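Local coordinates for carbohydrate binding module (Escherichia coli, PDB 2XFD), which binds carbohydrate through a calcium ion, here holding cellobiose, and belongs to a family of calcium-dependent xylan-binding modules, at residues N55-T58 and G59-V62; T73-A76 and E77-S80. One frame throughout, in Å; residues are numbered along the deposited sequence.

Interaction 1: residues N55-T58 and G59-V62; sequences NDAT and GRDV. With CA (calcium ion), chain C; BGC (beta-D-glucopyranose), chain B.
R60 reaches back over a type II turn (A57 to R60) to N55 and A57. From the base outward, R60 CB lies 3.5 Å from A57 O, CG passes A57 O and T58 O, and CD lies by N55 O and the A57 methyl. Extended from CG to NE, the chain carries the guanidinium beyond the turn; there A57 CB lies over one face, and NH1 donates to N55 O at 2.9 Å, nearly straight (167°) and in both the guanidinium and carbonyl planes. R60 N donates a hydrogen bond to A57 O (3.1 Å), closing the turn; of its central residues, T58 and G59, the second takes the positive phi (82°). The loop presents D56 OD1 (2.4 Å), R60 O (2.4 Å) and D61 OD2 (2.3 Å) to the calcium ion, which also takes O2 and O3 of a glucose unit, water 1 and H101 O. The ion thus links loop to sugar directly, and D56 OD2 accepts a weak hydrogen bond from O4 (3.5 Å). R60 NE donates to Q15 OE1 and N55 ND2 to Q15 O, while N55 OD1 accepts from S17 N; the loop links strands 48-53 and 62-69, and R60 rests on F53 of the former.

Interaction 2: residues T73-A76 and E77-S80; sequences TRQA and ENQS. With CA (calcium ion), chain D.
This is a local contact at a strand end, where strand 72-75 of an antiparallel beta sheet runs into a short 3-10 turn, with a calcium ion bound by side chains on both sides of the junction. The turn is stitched by N78 N to Q75 O (3.0 Å) and Q79 N to A76 O (3.1 Å). The side chains of Q75 and E77 lie side by side and point the same way, their amide and carboxylate planes 67° apart, so two residues spaced by one converge on the same metal; D65 O, E98 OE2 and a water also bind it. E77 CG sits between its backbone N and carbonyl carbon (chi1 62°), and a bend at chi2 brings the carboxylate round to the ion. Q79 CG packs 3.5 Å from Q75 O, and its side chain also touches I106 and F108 of strand 104-110. With an alanine here, S107 O would probably be left without its weak NE2 donor and a gap open against that strand. Water 2 bridges Q75 N and N78 ND2. The calcium is held by Q75 OE1 at 2.3 Å and by E77 OE1 and OE2, each at 2.5 Å.

In the fold
The two contacts illustrate how one small beta module can use calcium in two ways. In interaction 1 the ion belongs to the glycan pocket and is shared with the sugar; in interaction 2 the ligands described are protein and water, consistent with a structural role. Their centres are about 21 Å apart on opposite sides of the chain's centre, and the two calcium ions are 19.0 Å from each other. Strand 62-69 connects them: it starts from the loop of interaction 1, supplies D65 to the second ion and pairs with strand 72-75. The stretch around strand 99-100 does likewise, with E98 at one metal and H101 at the other, while W86 adds to the glycan pocket.

Interaction 1: residues N55-T58 and G59-V62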
loop_
_atom_site.group_PDB
_atom_site.type_symbol
_atom_site.label_atom_id
_atom_site.label_comp_id
_atom_site.label_asym_id
_atom_site.label_seq_id
_atom_site.Cartn_x
_atom_site.Cartn_y
_atom_site.Cartn_z
ATOM N N ASN A 55 1.348 2.398 11.007
ATOM C CA ASN A 55 1.099 2.182 12.425
ATOM C C ASN A 55 1.315 0.756 12.868
ATOM O O ASN A 55 0.536 0.212 13.663
ATOM C CB ASN A 55 -0.270 2.759 12.835
ATOM C CG ASN A 55 -1.407 1.957 12.296
ATOM O OD1 ASN A 55 -1.233 1.234 11.289
ATOM N ND2 ASN A 55 -2.581 2.054 12.904
ATOM N N ASP A 56 2.341 0.132 12.357
ATOM C CA ASP A 56 2.684 -1.221 12.749
ATOM C C ASP A 56 2.772 -1.308 14.286
ATOM O O ASP A 56 3.258 -0.387 14.961
ATOM C CB ASP A 56 4.012 -1.633 12.122
ATOM C CG ASP A 56 4.323 -3.063 12.320
ATOM O OD1 ASP A 56 3.397 -3.894 12.361
ATOM O OD2 ASP A 56 5.534 -3.382 12.381
ATOM N N ALA A 57 2.366 -2.463 14.776
ATOM C CA ALA A 57 2.333 -2.825 16.193
ATOM C C ALA A 57 2.046 -4.280 16.230
ATOM O O ALA A 57 1.704 -4.938 15.245
ATOM C CB ALA A 57 1.307 -2.087 16.930
ATOM N N THR A 58 2.061 -4.822 17.454
ATOM C CA THR A 58 1.639 -6.176 17.672
ATOM C C THR A 58 0.291 -6.456 17.030
ATOM O O THR A 58 -0.656 -5.716 17.254
ATOM C CB THR A 58 1.536 -6.433 19.221
ATOM O OG1 THR A 58 2.826 -6.241 19.727
ATOM C CG2 THR A 58 0.995 -7.848 19.481
ATOM N N GLY A 59 0.173 -7.533 16.267
ATOM C CA GLY A 59 -1.100 -7.966 15.695
ATOM C C GLY A 59 -1.524 -7.262 14.424
ATOM O O GLY A 59 -2.571 -7.615 13.868
ATOM N N ARG A 60 -0.752 -6.260 13.982
ATOM C CA ARG A 60 -1.126 -5.449 12.832
ATOM C C ARG A 60 -0.211 -5.709 11.625
ATOM O O ARG A 60 1.014 -5.663 11.755
ATOM C CB ARG A 60 -0.993 -3.988 13.150
ATOM C CG ARG A 60 -1.877 -3.454 14.272
ATOM C CD ARG A 60 -1.705 -1.979 14.439
ATOM N NE ARG A 60 -2.437 -1.480 15.601
ATOM C CZ ARG A 60 -2.272 -0.315 16.178
ATOM N NH1 ARG A 60 -1.354 0.524 15.781
ATOM N NH2 ARG A 60 -3.014 -0.020 17.232
ATOM N N ASP A 61 -0.831 -5.986 10.483
ATOM C CA ASP A 61 -0.163 -6.204 9.197
ATOM C C ASP A 61 -1.163 -5.802 8.103
ATOM O O ASP A 61 -2.378 -5.837 8.328
ATOM C CB ASP A 61 0.192 -7.706 8.998
ATOM C CG ASP A 61 1.205 -8.235 9.955
ATOM O OD1 ASP A 61 0.939 -9.349 10.504
ATOM O OD2 ASP A 61 2.260 -7.614 10.122
ATOM N N VAL A 62 -0.640 -5.462 6.917
ATOM C CA VAL A 62 -1.480 -5.039 5.788
ATOM C C VAL A 62 -1.248 -5.950 4.599
ATOM O O VAL A 62 -0.099 -6.312 4.279
ATOM C CB VAL A 62 -1.174 -3.594 5.433
ATOM C CG1 VAL A 62 -1.852 -3.178 4.128
ATOM C CG2 VAL A 62 -1.590 -2.649 6.592
HETATM CA CA CA C . 3.312 -6.226 11.689
HETATM C C2 BGC B . 6.014 -8.177 12.359
HETATM C C3 BGC B . 6.537 -6.752 12.348
HETATM C C4 BGC B . 7.772 -6.592 13.248
HETATM C C5 BGC B . 8.803 -7.619 12.815
HETATM C C6 BGC B . 10.148 -7.639 13.575
HETATM C C1 BGC B . 7.119 -9.158 12.059
HETATM O O2 BGC B . 4.887 -8.226 11.458
HETATM O O3 BGC B . 5.481 -5.911 12.822
HETATM O O4 BGC B . 8.347 -5.321 13.098
HETATM O O5 BGC B . 8.229 -8.891 12.903
HETATM O O6 BGC B . 9.844 -7.935 14.922
HETATM O O HOH W 1 2.760 -7.131 13.825
#

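Interaction 2: residues T73-A76 and E77-S80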
loop_
_atom_site.group_PDB
_atom_site.type_symbol
_atom_site.label_atom_id
_atom_site.label_comp_id
_atom_site.label_asym_id
_atom_site.label_seq_id
_atom_site.Cartn_x
_atom_site.Cartn_y
_atom_site.Cartn_z
ATOM N N THR A 73 -5.206 -1.647 -13.542
ATOM C CA THR A 73 -4.866 -2.416 -12.338
ATOM C C THR A 73 -3.371 -2.665 -12.293
ATOM O O THR A 73 -2.815 -3.152 -13.298
ATOM C CB THR A 73 -5.660 -3.704 -12.283
ATOM O OG1 THR A 73 -7.054 -3.424 -12.149
ATOM C CG2 THR A 73 -5.274 -4.605 -11.147
ATOM N N ARG A 74 -2.736 -2.404 -11.173
ATOM C CA ARG A 74 -1.332 -2.659 -10.931
ATOM C C ARG A 74 -1.258 -3.535 -9.689
ATOM O O ARG A 74 -1.564 -3.071 -8.588
ATOM C CB ARG A 74 -0.583 -1.326 -10.760
ATOM C CG ARG A 74 -0.740 -0.360 -11.922
ATOM C CD ARG A 74 0.078 0.845 -11.695
ATOM N NE ARG A 74 -0.146 1.867 -12.721
ATOM C CZ ARG A 74 0.392 3.066 -12.725
ATOM N NH1 ARG A 74 1.260 3.433 -11.815
ATOM N NH2 ARG A 74 0.010 3.954 -13.664
ATOM N N GLN A 75 -0.930 -4.792 -9.856
ATOM C CA GLN A 75 -0.902 -5.739 -8.740
ATOM C C GLN A 75 0.216 -5.400 -7.765
ATOM O O GLN A 75 1.348 -5.162 -8.192
ATOM C CB GLN A 75 -0.706 -7.123 -9.237
ATOM C CG GLN A 75 -1.841 -7.709 -10.076
ATOM C CD GLN A 75 -3.109 -7.934 -9.305
ATOM O OE1 GLN A 75 -3.124 -8.048 -8.097
ATOM N NE2 GLN A 75 -4.238 -7.994 -10.023
ATOM N N ALA A 76 -0.037 -5.455 -6.462
ATOM C CA ALA A 76 1.042 -5.201 -5.493
ATOM C C ALA A 76 2.202 -6.156 -5.648
ATOM O O ALA A 76 3.363 -5.756 -5.547
ATOM C CB ALA A 76 0.437 -5.232 -4.087
ATOM N N GLU A 77 1.896 -7.435 -5.886
ATOM C CA GLU A 77 2.889 -8.476 -6.022
ATOM C C GLU A 77 3.718 -8.365 -7.285
ATOM O O GLU A 77 4.732 -9.032 -7.410
ATOM C CB GLU A 77 2.235 -9.870 -5.901
ATOM C CG GLU A 77 1.184 -10.206 -6.978
ATOM C CD GLU A 77 -0.222 -9.793 -6.633
ATOM O OE1 GLU A 77 -1.163 -10.538 -7.005
ATOM O OE2 GLU A 77 -0.445 -8.706 -6.056
ATOM N N ASN A 78 3.287 -7.508 -8.230
ATOM C CA ASN A 78 4.076 -7.229 -9.438
ATOM C C ASN A 78 5.030 -6.060 -9.264
ATOM O O ASN A 78 5.720 -5.738 -10.217
ATOM C CB ASN A 78 3.139 -7.030 -10.653
ATOM C CG ASN A 78 2.403 -8.299 -11.034
ATOM O OD1 ASN A 78 2.735 -9.394 -10.577
ATOM N ND2 ASN A 78 1.415 -8.174 -11.878
ATOM N N GLN A 79 5.092 -5.476 -8.097
ATOM C CA GLN A 79 5.947 -4.329 -7.853
ATOM C C GLN A 79 7.256 -4.761 -7.233
ATOM O O GLN A 79 7.267 -5.473 -6.213
ATOM C CB GLN A 79 5.246 -3.284 -6.989
ATOM C CG GLN A 79 3.877 -2.880 -7.436
ATOM C CD GLN A 79 3.781 -2.518 -8.909
ATOM O OE1 GLN A 79 2.828 -3.085 -9.622
ATOM N NE2 GLN A 79 4.569 -1.736 -9.395
ATOM N N SER A 80 8.339 -4.315 -7.780
ATOM C CA SER A 80 9.651 -4.715 -7.318
ATOM C C SER A 80 10.055 -4.166 -5.969
ATOM O O SER A 80 10.906 -4.784 -5.293
ATOM C CB SER A 80 10.724 -4.330 -8.344
ATOM O OG SER A 80 10.713 -2.922 -8.522
HETATM CA CA CA D . -2.881 -9.021 -6.006
HETATM O O HOH W 2 0.255 -5.546 -12.410
HETATM O O HOH W 3 5.676 -5.619 -3.843
HETATM O O HOH W 4 -4.195 -10.851 -6.760
#